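Local atomic coordinates of Ent-copalyl diphosphate synthase (Streptomyces platensis, PDB entry 5BP8), a protein that belongs to the terpene cyclase enzymes, being largely helical and related in part to the squalene-hopene cyclases. Residues 68-73 against 442-447; 119-124 against 163-168; 189-194 against 496-501; 397-402 against 492-497. All coordinates share one frame; numbering follows the deposited sequence.

Contact 1: residues 68-73 against 442-447; sequences DGYGLV and WGRWQG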
loop_
_atom_site.group_PDB
_atom_site.type_symbol
_atom_site.label_atom_id
_atom_site.label_comp_id
_atom_site.label_asym_id
_atom_site.label_seq_id
_atom_site.Cartn_x
_atom_site.Cartn_y
_atom_site.Cartn_z
ATOM N N ASP A 68 -10.062 -3.186 13.643
ATOM C CA ASP A 68 -11.141 -2.555 12.869
ATOM C C ASP A 68 -11.512 -3.301 11.579
ATOM O O ASP A 68 -11.997 -2.725 10.589
ATOM C CB ASP A 68 -10.804 -1.074 12.575
ATOM C CG ASP A 68 -10.604 -0.258 13.827
ATOM O OD1 ASP A 68 -11.205 -0.607 14.844
ATOM O OD2 ASP A 68 -9.827 0.714 13.815
ATOM N N GLY A 69 -11.248 -4.602 11.574
ATOM C CA GLY A 69 -11.570 -5.420 10.442
ATOM C C GLY A 69 -10.412 -5.617 9.490
ATOM O O GLY A 69 -10.533 -6.395 8.553
ATOM N N TYR A 70 -9.273 -4.954 9.736
ATOM C CA TYR A 70 -8.126 -5.128 8.879
ATOM C C TYR A 70 -7.547 -6.543 9.131
ATOM O O TYR A 70 -6.629 -6.976 8.432
ATOM C CB TYR A 70 -7.072 -4.071 9.108
ATOM C CG TYR A 70 -7.399 -2.759 8.401
ATOM C CD1 TYR A 70 -7.064 -2.567 7.073
ATOM C CD2 TYR A 70 -8.088 -1.749 9.048
ATOM C CE1 TYR A 70 -7.376 -1.390 6.399
ATOM C CE2 TYR A 70 -8.375 -0.548 8.399
ATOM C CZ TYR A 70 -8.035 -0.379 7.070
ATOM O OH TYR A 70 -8.326 0.794 6.391
ATOM N N GLY A 71 -8.035 -7.211 10.171
ATOM C CA GLY A 71 -7.622 -8.620 10.411
ATOM C C GLY A 71 -8.303 -9.638 9.520
ATOM O O GLY A 71 -7.856 -10.798 9.423
ATOM N N LEU A 72 -9.402 -9.267 8.872
ATOM C CA LEU A 72 -10.220 -10.282 8.173
ATOM C C LEU A 72 -9.446 -10.914 7.006
ATOM O O LEU A 72 -9.258 -12.150 6.947
ATOM C CB LEU A 72 -11.537 -9.681 7.684
ATOM C CG LEU A 72 -12.425 -10.606 6.822
ATOM C CD1 LEU A 72 -12.744 -11.898 7.550
ATOM C CD2 LEU A 72 -13.689 -9.878 6.415
ATOM N N VAL A 73 -8.952 -10.080 6.085
ATOM C CA VAL A 73 -8.225 -10.648 4.943
ATOM C C VAL A 73 -6.957 -11.448 5.324
ATOM O O VAL A 73 -6.776 -12.603 4.889
ATOM C CB VAL A 73 -7.922 -9.578 3.889
ATOM C CG1 VAL A 73 -6.888 -10.068 2.901
ATOM C CG2 VAL A 73 -9.227 -9.147 3.210
ATOM N N TRP A 442 1.634 11.127 16.515
ATOM C CA TRP A 442 0.290 10.958 16.009
ATOM C C TRP A 442 0.202 9.567 15.415
ATOM O O TRP A 442 1.207 9.005 14.963
ATOM C CB TRP A 442 -0.033 11.928 14.888
ATOM C CG TRP A 442 -0.369 13.374 15.227
ATOM C CD1 TRP A 442 -1.611 13.926 15.325
ATOM C CD2 TRP A 442 0.560 14.438 15.412
ATOM N NE1 TRP A 442 -1.518 15.290 15.546
ATOM C CE2 TRP A 442 -0.190 15.626 15.604
ATOM C CE3 TRP A 442 1.957 14.514 15.384
ATOM C CZ2 TRP A 442 0.408 16.855 15.804
ATOM C CZ3 TRP A 442 2.551 15.750 15.580
ATOM C CH2 TRP A 442 1.770 16.902 15.800
ATOM N N GLY A 443 -1.015 9.036 15.398
ATOM C CA GLY A 443 -1.312 7.871 14.620
ATOM C C GLY A 443 -2.661 7.278 14.946
ATOM O O GLY A 443 -3.203 7.508 16.035
ATOM N N ARG A 444 -3.186 6.509 13.998
ATOM C CA ARG A 444 -4.516 5.936 14.116
ATOM C C ARG A 444 -4.657 4.933 15.258
ATOM O O ARG A 444 -5.551 5.070 16.104
ATOM C CB ARG A 444 -4.915 5.265 12.801
ATOM C CG ARG A 444 -6.317 4.694 12.873
ATOM C CD ARG A 444 -6.818 4.172 11.545
ATOM N NE ARG A 444 -8.073 3.444 11.752
ATOM C CZ ARG A 444 -8.840 2.965 10.773
ATOM N NH1 ARG A 444 -8.524 3.137 9.497
ATOM N NH2 ARG A 444 -9.945 2.300 11.080
ATOM N N TRP A 445 -3.811 3.907 15.243
ATOM C CA TRP A 445 -3.886 2.819 16.234
ATOM C C TRP A 445 -2.805 2.955 17.322
ATOM O O TRP A 445 -2.936 2.412 18.419
ATOM C CB TRP A 445 -3.759 1.491 15.525
ATOM C CG TRP A 445 -4.907 1.156 14.657
ATOM C CD1 TRP A 445 -6.213 1.083 15.030
ATOM C CD2 TRP A 445 -4.878 0.867 13.260
ATOM N NE1 TRP A 445 -7.001 0.747 13.967
ATOM C CE2 TRP A 445 -6.211 0.610 12.860
ATOM C CE3 TRP A 445 -3.862 0.814 12.300
ATOM C CZ2 TRP A 445 -6.558 0.288 11.548
ATOM C CZ3 TRP A 445 -4.199 0.459 10.992
ATOM C CH2 TRP A 445 -5.541 0.204 10.630
ATOM N N GLN A 446 -1.755 3.709 17.022
ATOM C CA GLN A 446 -0.687 4.001 17.961
ATOM C C GLN A 446 0.083 5.168 17.346
ATOM O O GLN A 446 -0.063 5.440 16.158
ATOM C CB GLN A 446 0.268 2.791 18.064
ATOM C CG GLN A 446 0.980 2.523 16.749
ATOM C CD GLN A 446 1.637 1.174 16.674
ATOM O OE1 GLN A 446 1.306 0.360 15.806
ATOM N NE2 GLN A 446 2.564 0.910 17.600
ATOM N N GLY A 447 0.942 5.821 18.110
ATOM C CA GLY A 447 1.905 6.739 17.490
ATOM C C GLY A 447 2.839 6.024 16.539
ATOM O O GLY A 447 3.435 4.979 16.883
HETATM O O HOH W 1 -9.320 3.319 14.442
HETATM O O HOH W 2 -10.170 2.509 7.000
#

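Contact 2: residues 119-124 against 163-168; sequences GPVPDT and SPAPDL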
loop_
_atom_site.group_PDB
_atom_site.type_symbol
_atom_site.label_atom_id
_atom_site.label_comp_id
_atom_site.label_asym_id
_atom_site.label_seq_id
_atom_site.Cartn_x
_atom_site.Cartn_y
_atom_site.Cartn_z
ATOM N N GLY A 119 -17.682 -8.687 11.466
ATOM C CA GLY A 119 -17.238 -7.331 11.851
ATOM C C GLY A 119 -17.114 -6.460 10.621
ATOM O O GLY A 119 -17.546 -6.864 9.523
ATOM N N PRO A 120 -16.520 -5.263 10.785
ATOM C CA PRO A 120 -16.341 -4.365 9.640
ATOM C C PRO A 120 -15.418 -4.956 8.607
ATOM O O PRO A 120 -14.510 -5.758 8.937
ATOM C CB PRO A 120 -15.725 -3.081 10.244
ATOM C CG PRO A 120 -15.542 -3.323 11.695
ATOM C CD PRO A 120 -15.905 -4.744 12.028
ATOM N N VAL A 121 -15.629 -4.568 7.356
ATOM C CA VAL A 121 -14.760 -5.009 6.284
ATOM C C VAL A 121 -14.208 -3.746 5.637
ATOM O O VAL A 121 -14.918 -3.064 4.913
ATOM C CB VAL A 121 -15.479 -5.887 5.245
ATOM C CG1 VAL A 121 -14.503 -6.294 4.130
ATOM C CG2 VAL A 121 -16.111 -7.127 5.899
ATOM N N PRO A 122 -12.941 -3.410 5.934
ATOM C CA PRO A 122 -12.368 -2.250 5.272
ATOM C C PRO A 122 -12.203 -2.455 3.781
ATOM O O PRO A 122 -12.099 -3.594 3.286
ATOM C CB PRO A 122 -10.993 -2.079 5.926
ATOM C CG PRO A 122 -10.792 -3.236 6.854
ATOM C CD PRO A 122 -12.081 -3.972 6.990
ATOM N N ASP A 123 -12.171 -1.339 3.056
ATOM C CA ASP A 123 -12.076 -1.395 1.615
ATOM C C ASP A 123 -10.632 -1.518 1.173
ATOM O O ASP A 123 -10.045 -0.596 0.587
ATOM C CB ASP A 123 -12.776 -0.179 1.006
ATOM C CG ASP A 123 -14.275 -0.202 1.234
ATOM O OD1 ASP A 123 -14.920 -1.261 1.043
ATOM O OD2 ASP A 123 -14.820 0.855 1.595
ATOM N N THR A 124 -10.047 -2.693 1.444
ATOM C CA THR A 124 -8.731 -2.988 0.963
ATOM C C THR A 124 -8.882 -3.394 -0.497
ATOM O O THR A 124 -9.990 -3.657 -1.001
ATOM C CB THR A 124 -8.050 -4.105 1.788
ATOM O OG1 THR A 124 -8.935 -5.207 1.916
ATOM C CG2 THR A 124 -7.651 -3.623 3.160
ATOM N N SER A 163 -20.446 -15.420 6.319
ATOM C CA SER A 163 -20.350 -14.026 6.638
ATOM C C SER A 163 -21.543 -13.280 6.054
ATOM O O SER A 163 -21.923 -13.524 4.911
ATOM C CB SER A 163 -19.076 -13.431 6.046
ATOM O OG SER A 163 -19.052 -12.009 6.217
ATOM N N PRO A 164 -22.101 -12.347 6.822
ATOM C CA PRO A 164 -23.161 -11.451 6.336
ATOM C C PRO A 164 -22.676 -10.315 5.439
ATOM O O PRO A 164 -23.503 -9.612 4.835
ATOM C CB PRO A 164 -23.760 -10.902 7.623
ATOM C CG PRO A 164 -22.612 -10.880 8.574
ATOM C CD PRO A 164 -21.794 -12.109 8.242
ATOM N N ALA A 165 -21.358 -10.135 5.332
ATOM C CA ALA A 165 -20.824 -8.965 4.633
ATOM C C ALA A 165 -21.026 -9.079 3.133
ATOM O O ALA A 165 -20.693 -10.097 2.536
ATOM C CB ALA A 165 -19.360 -8.773 4.954
ATOM N N PRO A 166 -21.588 -8.028 2.517
ATOM C CA PRO A 166 -21.786 -8.027 1.074
ATOM C C PRO A 166 -20.515 -8.329 0.295
ATOM O O PRO A 166 -20.566 -9.075 -0.694
ATOM C CB PRO A 166 -22.252 -6.587 0.792
ATOM C CG PRO A 166 -22.968 -6.190 2.038
ATOM C CD PRO A 166 -22.202 -6.851 3.156
ATOM N N ASP A 167 -19.374 -7.810 0.757
ATOM C CA ASP A 167 -18.095 -8.053 0.055
ATOM C C ASP A 167 -17.675 -9.531 0.093
ATOM O O ASP A 167 -16.861 -9.983 -0.730
ATOM C CB ASP A 167 -16.955 -7.207 0.653
ATOM C CG ASP A 167 -16.978 -5.750 0.197
ATOM O OD1 ASP A 167 -17.661 -5.419 -0.798
ATOM O OD2 ASP A 167 -16.316 -4.934 0.860
ATOM N N LEU A 168 -18.212 -10.300 1.030
ATOM C CA LEU A 168 -17.874 -11.701 1.060
ATOM C C LEU A 168 -18.882 -12.578 0.297
ATOM O O LEU A 168 -18.744 -13.781 0.280
ATOM C CB LEU A 168 -17.676 -12.179 2.502
ATOM C CG LEU A 168 -16.238 -11.947 2.976
ATOM C CD1 LEU A 168 -15.918 -10.464 3.076
ATOM C CD2 LEU A 168 -15.985 -12.663 4.294
HETATM O O HOH W 3 -16.394 -3.022 2.615
#

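Contact 3: residues 189-194 against 496-501; sequences LWHTLE and HDKDIY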
loop_
_atom_site.group_PDB
_atom_site.type_symbol
_atom_site.label_atom_id
_atom_site.label_comp_id
_atom_site.label_asym_id
_atom_site.label_seq_id
_atom_site.Cartn_x
_atom_site.Cartn_y
_atom_site.Cartn_z
ATOM N N LEU A 189 -6.641 -6.057 -12.278
ATOM C CA LEU A 189 -6.906 -7.234 -11.435
ATOM C C LEU A 189 -5.856 -8.331 -11.576
ATOM O O LEU A 189 -5.948 -9.347 -10.901
ATOM C CB LEU A 189 -8.295 -7.817 -11.748
ATOM C CG LEU A 189 -9.441 -6.838 -11.378
ATOM C CD1 LEU A 189 -10.776 -7.391 -11.864
ATOM C CD2 LEU A 189 -9.485 -6.566 -9.884
ATOM N N TRP A 190 -4.847 -8.158 -12.424
ATOM C CA TRP A 190 -3.769 -9.151 -12.456
ATOM C C TRP A 190 -3.097 -9.306 -11.099
ATOM O O TRP A 190 -2.666 -10.394 -10.739
ATOM C CB TRP A 190 -2.706 -8.774 -13.482
ATOM C CG TRP A 190 -3.203 -8.808 -14.921
ATOM C CD1 TRP A 190 -4.451 -9.193 -15.365
ATOM C CD2 TRP A 190 -2.454 -8.441 -16.098
ATOM N NE1 TRP A 190 -4.515 -9.068 -16.748
ATOM C CE2 TRP A 190 -3.310 -8.618 -17.216
ATOM C CE3 TRP A 190 -1.178 -7.936 -16.303
ATOM C CZ2 TRP A 190 -2.900 -8.350 -18.521
ATOM C CZ3 TRP A 190 -0.769 -7.654 -17.598
ATOM C CH2 TRP A 190 -1.632 -7.866 -18.693
ATOM N N HIS A 191 -2.994 -8.201 -10.370
ATOM C CA HIS A 191 -2.443 -8.188 -9.024
ATOM C C HIS A 191 -3.186 -9.139 -8.072
ATOM O O HIS A 191 -2.605 -9.553 -7.048
ATOM C CB HIS A 191 -2.514 -6.762 -8.470
ATOM C CG HIS A 191 -1.748 -6.578 -7.205
ATOM N ND1 HIS A 191 -0.376 -6.554 -7.170
ATOM C CD2 HIS A 191 -2.157 -6.425 -5.921
ATOM C CE1 HIS A 191 0.034 -6.402 -5.925
ATOM N NE2 HIS A 191 -1.030 -6.320 -5.147
ATOM N N THR A 192 -4.443 -9.484 -8.408
ATOM C CA THR A 192 -5.289 -10.321 -7.566
ATOM C C THR A 192 -5.659 -11.665 -8.237
ATOM O O THR A 192 -6.636 -12.339 -7.872
ATOM C CB THR A 192 -6.506 -9.532 -7.035
ATOM O OG1 THR A 192 -7.209 -10.307 -6.040
ATOM C CG2 THR A 192 -7.424 -9.152 -8.062
ATOM N N LEU A 193 -4.820 -12.086 -9.173
ATOM C CA LEU A 193 -5.089 -13.298 -9.933
ATOM C C LEU A 193 -5.382 -14.508 -9.024
ATOM O O LEU A 193 -6.233 -15.330 -9.351
ATOM C CB LEU A 193 -3.928 -13.628 -10.867
ATOM C CG LEU A 193 -3.990 -14.942 -11.671
ATOM C CD1 LEU A 193 -5.186 -14.956 -12.610
ATOM C CD2 LEU A 193 -2.696 -15.144 -12.460
ATOM N N GLU A 194 -4.686 -14.599 -7.902
ATOM C CA GLU A 194 -4.792 -15.798 -7.014
ATOM C C GLU A 194 -6.170 -15.960 -6.404
ATOM O O GLU A 194 -6.533 -17.032 -5.932
ATOM C CB GLU A 194 -3.705 -15.766 -5.916
ATOM C CG GLU A 194 -4.010 -14.908 -4.685
ATOM C CD GLU A 194 -3.776 -13.413 -4.873
ATOM O OE1 GLU A 194 -3.472 -12.965 -6.018
ATOM O OE2 GLU A 194 -3.878 -12.684 -3.850
ATOM N N HIS A 496 -3.124 0.673 1.749
ATOM C CA HIS A 496 -4.027 -0.404 1.317
ATOM C C HIS A 496 -3.483 -1.234 0.161
ATOM O O HIS A 496 -3.124 -0.696 -0.899
ATOM C CB HIS A 496 -5.399 0.131 0.916
ATOM C CG HIS A 496 -6.236 0.572 2.073
ATOM N ND1 HIS A 496 -7.458 1.182 1.907
ATOM C CD2 HIS A 496 -6.021 0.525 3.407
ATOM C CE1 HIS A 496 -7.964 1.488 3.095
ATOM N NE2 HIS A 496 -7.121 1.079 4.022
ATOM N N ASP A 497 -3.418 -2.554 0.352
ATOM C CA ASP A 497 -3.323 -3.454 -0.801
ATOM C C ASP A 497 -4.155 -4.706 -0.501
ATOM O O ASP A 497 -5.366 -4.607 -0.320
ATOM C CB ASP A 497 -1.865 -3.715 -1.230
ATOM C CG ASP A 497 -1.785 -4.559 -2.486
ATOM O OD1 ASP A 497 -2.660 -4.389 -3.364
ATOM O OD2 ASP A 497 -0.951 -5.474 -2.569
ATOM N N LYS A 498 -3.557 -5.886 -0.444
ATOM C CA LYS A 498 -4.308 -7.055 -0.075
ATOM C C LYS A 498 -4.672 -6.954 1.398
ATOM O O LYS A 498 -5.843 -7.073 1.766
ATOM C CB LYS A 498 -3.459 -8.340 -0.326
ATOM C CG LYS A 498 -3.155 -8.621 -1.794
ATOM C CD LYS A 498 -4.365 -9.135 -2.545
ATOM C CE LYS A 498 -4.112 -9.169 -4.047
ATOM N NZ LYS A 498 -3.047 -10.142 -4.383
ATOM N N ASP A 499 -3.654 -6.794 2.235
ATOM C CA ASP A 499 -3.835 -6.357 3.621
ATOM C C ASP A 499 -3.361 -4.897 3.609
ATOM O O ASP A 499 -3.848 -4.122 2.768
ATOM C CB ASP A 499 -3.254 -7.283 4.745
ATOM C CG ASP A 499 -1.776 -7.787 4.540
ATOM O OD1 ASP A 499 -0.988 -7.221 3.748
ATOM O OD2 ASP A 499 -1.399 -8.795 5.253
ATOM N N ILE A 500 -2.487 -4.505 4.518
ATOM C CA ILE A 500 -1.909 -3.144 4.530
ATOM C C ILE A 500 -0.384 -3.276 4.617
ATOM O O ILE A 500 0.143 -4.153 5.330
ATOM C CB ILE A 500 -2.455 -2.230 5.645
ATOM C CG1 ILE A 500 -2.568 -2.927 7.019
ATOM C CG2 ILE A 500 -3.822 -1.706 5.237
ATOM C CD1 ILE A 500 -3.236 -2.076 8.093
ATOM N N TYR A 501 0.316 -2.468 3.821
ATOM C CA TYR A 501 1.744 -2.574 3.638
ATOM C C TYR A 501 2.497 -1.327 4.003
ATOM O O TYR A 501 1.918 -0.228 4.035
ATOM C CB TYR A 501 2.069 -2.965 2.188
ATOM C CG TYR A 501 1.853 -1.907 1.128
ATOM C CD1 TYR A 501 0.630 -1.795 0.445
ATOM C CD2 TYR A 501 2.891 -1.046 0.756
ATOM C CE1 TYR A 501 0.444 -0.829 -0.515
ATOM C CE2 TYR A 501 2.708 -0.092 -0.224
ATOM C CZ TYR A 501 1.498 -0.002 -0.874
ATOM O OH TYR A 501 1.331 0.968 -1.856
#

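Contact 4: residues 397-402 against 492-497; sequences KWHASP and PGLWHD. With SO4 (sulfate ion), chain B.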
loop_
_atom_site.group_PDB
_atom_site.type_symbol
_atom_site.label_atom_id
_atom_site.label_comp_id
_atom_site.label_asym_id
_atom_site.label_seq_id
_atom_site.Cartn_x
_atom_site.Cartn_y
_atom_site.Cartn_z
ATOM N N LYS A 397 -9.014 6.677 0.045
ATOM C CA LYS A 397 -9.191 5.266 -0.244
ATOM C C LYS A 397 -7.920 4.438 -0.225
ATOM O O LYS A 397 -8.008 3.228 -0.124
ATOM C CB LYS A 397 -9.896 5.078 -1.607
ATOM C CG LYS A 397 -9.033 5.358 -2.816
ATOM C CD LYS A 397 -9.854 5.339 -4.111
ATOM C CE LYS A 397 -10.326 3.941 -4.468
ATOM N NZ LYS A 397 -10.945 3.916 -5.822
ATOM N N TRP A 398 -6.744 5.036 -0.440
ATOM C CA TRP A 398 -5.510 4.256 -0.592
ATOM C C TRP A 398 -4.767 3.992 0.724
ATOM O O TRP A 398 -3.767 3.310 0.708
ATOM C CB TRP A 398 -4.529 4.940 -1.564
ATOM C CG TRP A 398 -5.114 5.125 -2.952
ATOM C CD1 TRP A 398 -5.232 6.301 -3.639
ATOM C CD2 TRP A 398 -5.687 4.104 -3.797
ATOM N NE1 TRP A 398 -5.824 6.068 -4.876
ATOM C CE2 TRP A 398 -6.122 4.735 -4.987
ATOM C CE3 TRP A 398 -5.870 2.721 -3.666
ATOM C CZ2 TRP A 398 -6.748 4.031 -6.028
ATOM C CZ3 TRP A 398 -6.495 2.019 -4.708
ATOM C CH2 TRP A 398 -6.914 2.676 -5.875
ATOM N N HIS A 399 -5.233 4.549 1.832
ATOM C CA HIS A 399 -4.450 4.564 3.053
ATOM C C HIS A 399 -5.395 4.469 4.236
ATOM O O HIS A 399 -6.445 5.115 4.284
ATOM C CB HIS A 399 -3.608 5.825 3.055
ATOM C CG HIS A 399 -2.389 5.783 3.919
ATOM N ND1 HIS A 399 -2.439 5.798 5.294
ATOM C CD2 HIS A 399 -1.080 5.796 3.597
ATOM C CE1 HIS A 399 -1.218 5.811 5.780
ATOM N NE2 HIS A 399 -0.372 5.824 4.767
ATOM N N ALA A 400 -5.000 3.668 5.224
ATOM C CA ALA A 400 -5.764 3.495 6.461
ATOM C C ALA A 400 -5.798 4.701 7.402
ATOM O O ALA A 400 -6.649 4.755 8.268
ATOM C CB ALA A 400 -5.195 2.292 7.227
ATOM N N SER A 401 -4.852 5.633 7.269
ATOM C CA SER A 401 -4.687 6.732 8.201
ATOM C C SER A 401 -5.292 8.070 7.714
ATOM O O SER A 401 -5.010 8.515 6.590
ATOM C CB SER A 401 -3.197 6.968 8.451
ATOM O OG SER A 401 -3.035 8.022 9.362
ATOM N N PRO A 402 -6.071 8.733 8.571
ATOM C CA PRO A 402 -6.490 10.089 8.212
ATOM C C PRO A 402 -5.327 11.076 8.204
ATOM O O PRO A 402 -5.458 12.202 7.646
ATOM C CB PRO A 402 -7.487 10.435 9.290
ATOM C CG PRO A 402 -7.083 9.650 10.474
ATOM C CD PRO A 402 -6.473 8.380 9.951
ATOM N N PRO A 492 4.749 0.123 10.947
ATOM C CA PRO A 492 3.509 -0.618 10.617
ATOM C C PRO A 492 3.025 -0.354 9.197
ATOM O O PRO A 492 3.187 0.758 8.697
ATOM C CB PRO A 492 2.495 -0.058 11.599
ATOM C CG PRO A 492 3.291 0.574 12.675
ATOM C CD PRO A 492 4.526 1.083 12.032
ATOM N N GLY A 493 2.441 -1.359 8.561
ATOM C CA GLY A 493 1.821 -1.188 7.264
ATOM C C GLY A 493 0.492 -0.461 7.385
ATOM O O GLY A 493 -0.369 -0.854 8.167
ATOM N N LEU A 494 0.340 0.621 6.626
ATOM C CA LEU A 494 -0.878 1.418 6.629
ATOM C C LEU A 494 -1.451 1.662 5.220
ATOM O O LEU A 494 -2.561 2.164 5.084
ATOM C CB LEU A 494 -0.608 2.756 7.306
ATOM C CG LEU A 494 -0.133 2.732 8.767
ATOM C CD1 LEU A 494 0.147 4.141 9.220
ATOM C CD2 LEU A 494 -1.202 2.116 9.642
ATOM N N TRP A 495 -0.684 1.348 4.191
ATOM C CA TRP A 495 -1.129 1.532 2.814
ATOM C C TRP A 495 -1.980 0.382 2.357
ATOM O O TRP A 495 -1.596 -0.782 2.538
ATOM C CB TRP A 495 0.066 1.695 1.885
ATOM C CG TRP A 495 0.864 2.922 2.171
ATOM C CD1 TRP A 495 1.645 3.158 3.249
ATOM C CD2 TRP A 495 0.962 4.086 1.340
ATOM N NE1 TRP A 495 2.212 4.388 3.160
ATOM C CE2 TRP A 495 1.821 4.981 1.991
ATOM C CE3 TRP A 495 0.401 4.447 0.116
ATOM C CZ2 TRP A 495 2.121 6.252 1.474
ATOM C CZ3 TRP A 495 0.697 5.725 -0.408
ATOM C CH2 TRP A 495 1.560 6.593 0.273
ATOM N N HIS A 496 -3.124 0.673 1.749
ATOM C CA HIS A 496 -4.027 -0.404 1.317
ATOM C C HIS A 496 -3.483 -1.234 0.161
ATOM O O HIS A 496 -3.124 -0.696 -0.899
ATOM C CB HIS A 496 -5.399 0.131 0.916
ATOM C CG HIS A 496 -6.236 0.572 2.073
ATOM N ND1 HIS A 496 -7.458 1.182 1.907
ATOM C CD2 HIS A 496 -6.021 0.525 3.407
ATOM C CE1 HIS A 496 -7.964 1.488 3.095
ATOM N NE2 HIS A 496 -7.121 1.079 4.022
ATOM N N ASP A 497 -3.418 -2.554 0.352
ATOM C CA ASP A 497 -3.323 -3.454 -0.801
ATOM C C ASP A 497 -4.155 -4.706 -0.501
ATOM O O ASP A 497 -5.366 -4.607 -0.320
ATOM C CB ASP A 497 -1.865 -3.715 -1.230
ATOM C CG ASP A 497 -1.785 -4.559 -2.486
ATOM O OD1 ASP A 497 -2.660 -4.389 -3.364
ATOM O OD2 ASP A 497 -0.951 -5.474 -2.569
HETATM S S SO4 B . -13.058 1.130 -6.506
HETATM O O1 SO4 B . -13.466 2.466 -6.003
HETATM O O2 SO4 B . -13.967 0.800 -7.657
HETATM O O3 SO4 B . -11.668 1.066 -6.867
HETATM O O4 SO4 B . -13.340 0.156 -5.437
HETATM O O HOH W 4 -2.802 1.814 -1.568
#

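Contact 1: residues 68-73 against 442-447
Asp68, just before the type I beta turn from Gly69 to Leu72 that leads into helix 72-86, and Tyr70 within it meet Arg444 and Trp445 in the loop between helices 422-435 and 449-461. Asp68 OD2 is the hub. Trp445 NE1 gives it a nearly straight bond of 2.8 Å, with OD2 close to the indole plane but the N-H arriving from above the carboxylate plane. Arg444 NH2 reaches the same oxygen from the opposite face of the carboxylate, on its anti side, as a salt bridge with NH2 and OD2 3.2 Å apart. Arg444 gets there extended, its CG anti to the backbone N (chi1 -178°), and its NE lies over one face of the indole. Water 1 is a third donor to Asp68 OD2 and accepts from Arg444 NE. The edge of Trp445 points at the face of Tyr70 in an offset edge-to-face pair, with CZ2 3.6 Å from Tyr70 CD2, planes at 78°. Tyr70 OH turns to His496, and Arg444 NH1 to the Ala400 carbonyl; water 2 joins that OH and NH1. Three donors on one carboxylate oxygen should stabilise its negative charge and tie the turn leading into helix 72-86 to the 442-447 loop.

Contact 2: residues 119-124 against 163-168
Val121 has CG1 anti to its backbone N (chi1 179°) and CG2 beside that N, sending the two methyls to different parts of the 163-168 loop. CG2 rests on Ala165 CB at 3.8 Å and more loosely approaches Leu168 CD1, while CG1 lies 4.0 Å from Asp167 OD2. The valine thus packs on Ala165 and the short 3-10 segment 166-168, whose entry is shaped by an ST turn: Ser163 OG accepts from Ala165 N at 3.1 Å, and also bonds to Leu117 O. The contact joins the loop that precedes helix 127-144 to the loop that follows it; Val127 of that helix touches both Val121 and Asp167, and Leu72 of helix 72-86 packs against Val121 and Leu168. Asp123, centre of an inverse gamma turn, crosses Asp167 at about a right angle, with OD1 3.9 Å from OD2 of Asp167 and the carboxylate planes 66° apart. Water 3 sits between Val121 O (2.7 Å) and Asp167 OD2 (2.6 Å), although its two protons cannot serve every acceptor around it. Two acidic groups this close would be expected to repel, and one might hold its proton more readily, although solvent at the surface should soften the effect.

Contact 3: residues 189-194 against 496-501
The His191 ring presents its edge to Asp497: NE2 donates to OD2 at 2.7 Å, with OD2 near the ring plane and the N-H arriving on the syn side of the carboxylate. The two meet tip to tip, ring and carboxylate planes 46° apart. The other ring nitrogen, ND1, is bonded to Gly218 O, so both nitrogens are held and the ring's rotation is fixed, while Asp497 OD2 has a second partner in Ser255. This is a His-carboxylate hydrogen bond, buried where the turn between strands 495-496 and 500-501 pushes up against the residues leading into helix 193-196. Lys498, in that turn, reaches over to His191, Thr192 and Glu194 around the start of helix 193-196. Its chain bends at chi2 (-74°) and chi4 (65°), and CE passes Thr192 CB at 3.8 Å. Lys498 NZ then divides between the carbonyl His191 O, 2.8 Å away, and Glu194 OE2, 2.7 Å away. The salt bridge uses the syn lone pair of OE2, an oxygen that Tyr32 OH also bonds.

Contact 4: residues 397-402 against 492-497
Lys397 starts a run antiparallel to 492-497 that forms a single beta bridge, His399 with Trp495, at strand 495-496 of the two-stranded hairpin, where Leu494 and Trp495 form a classic beta bulge opposite Tyr501. Lys397 O takes a weak bond from His496 ND1, whose NE2 is bonded to Tyr70 OH; Lys397 NZ, also bonded to Thr346 O, grips a sulfate ion, probably a guest from the crystallisation liquor, at O1 (2.9 Å) and O3. Trp398 O accepts from His496 N at 2.9 Å, the donor sitting above the carbonyl plane, 42° out of it, while water 4 donates to that oxygen and to His496 O. His399 and Trp495 are a non-hydrogen-bonded pair, yet their side chains meet: the imidazole edge points at the indole face, CD2 3.4 Å from CE2 of Trp495, planes at 66°. Glu450 OE2 bonds both His399 NE2 and Trp495 NE1. Ala400 N then donates to Leu494 O at 2.9 Å, almost straight at 174°, and that oxygen also lies over a face of the His399 ring. Last, Ser401 OG caps helix 402-416 at Tyr403 N and also bonds Glu451 OE2; Ser401 N donates to His399 ND1 at 3.1 Å, lying in the imidazole plane.

Contacts 1 and 4 lie nearest each other, centres about 9 Å apart, with Tyr70 OH against His496 NE2 and Arg444 NH1 against Ala400 O joining them. Contacts 3 and 4, about 13 Å apart, share His496 and Asp497 and both reach the small hairpin of strands 495-496 and 500-501; contacts 1 and 3 are about 18 Å apart. Contact 2, toward the surface, is about 16 to 17 Å from the others between centres; Pro122 and Val121 touch contact 1, and Asp123 and Thr124 pack against residues 496-499. Along the chain contact 2 falls between the segments of contact 1, which alternates with contacts 3 and 4. The late hairpin thus gathers early and late helical parts at one junction.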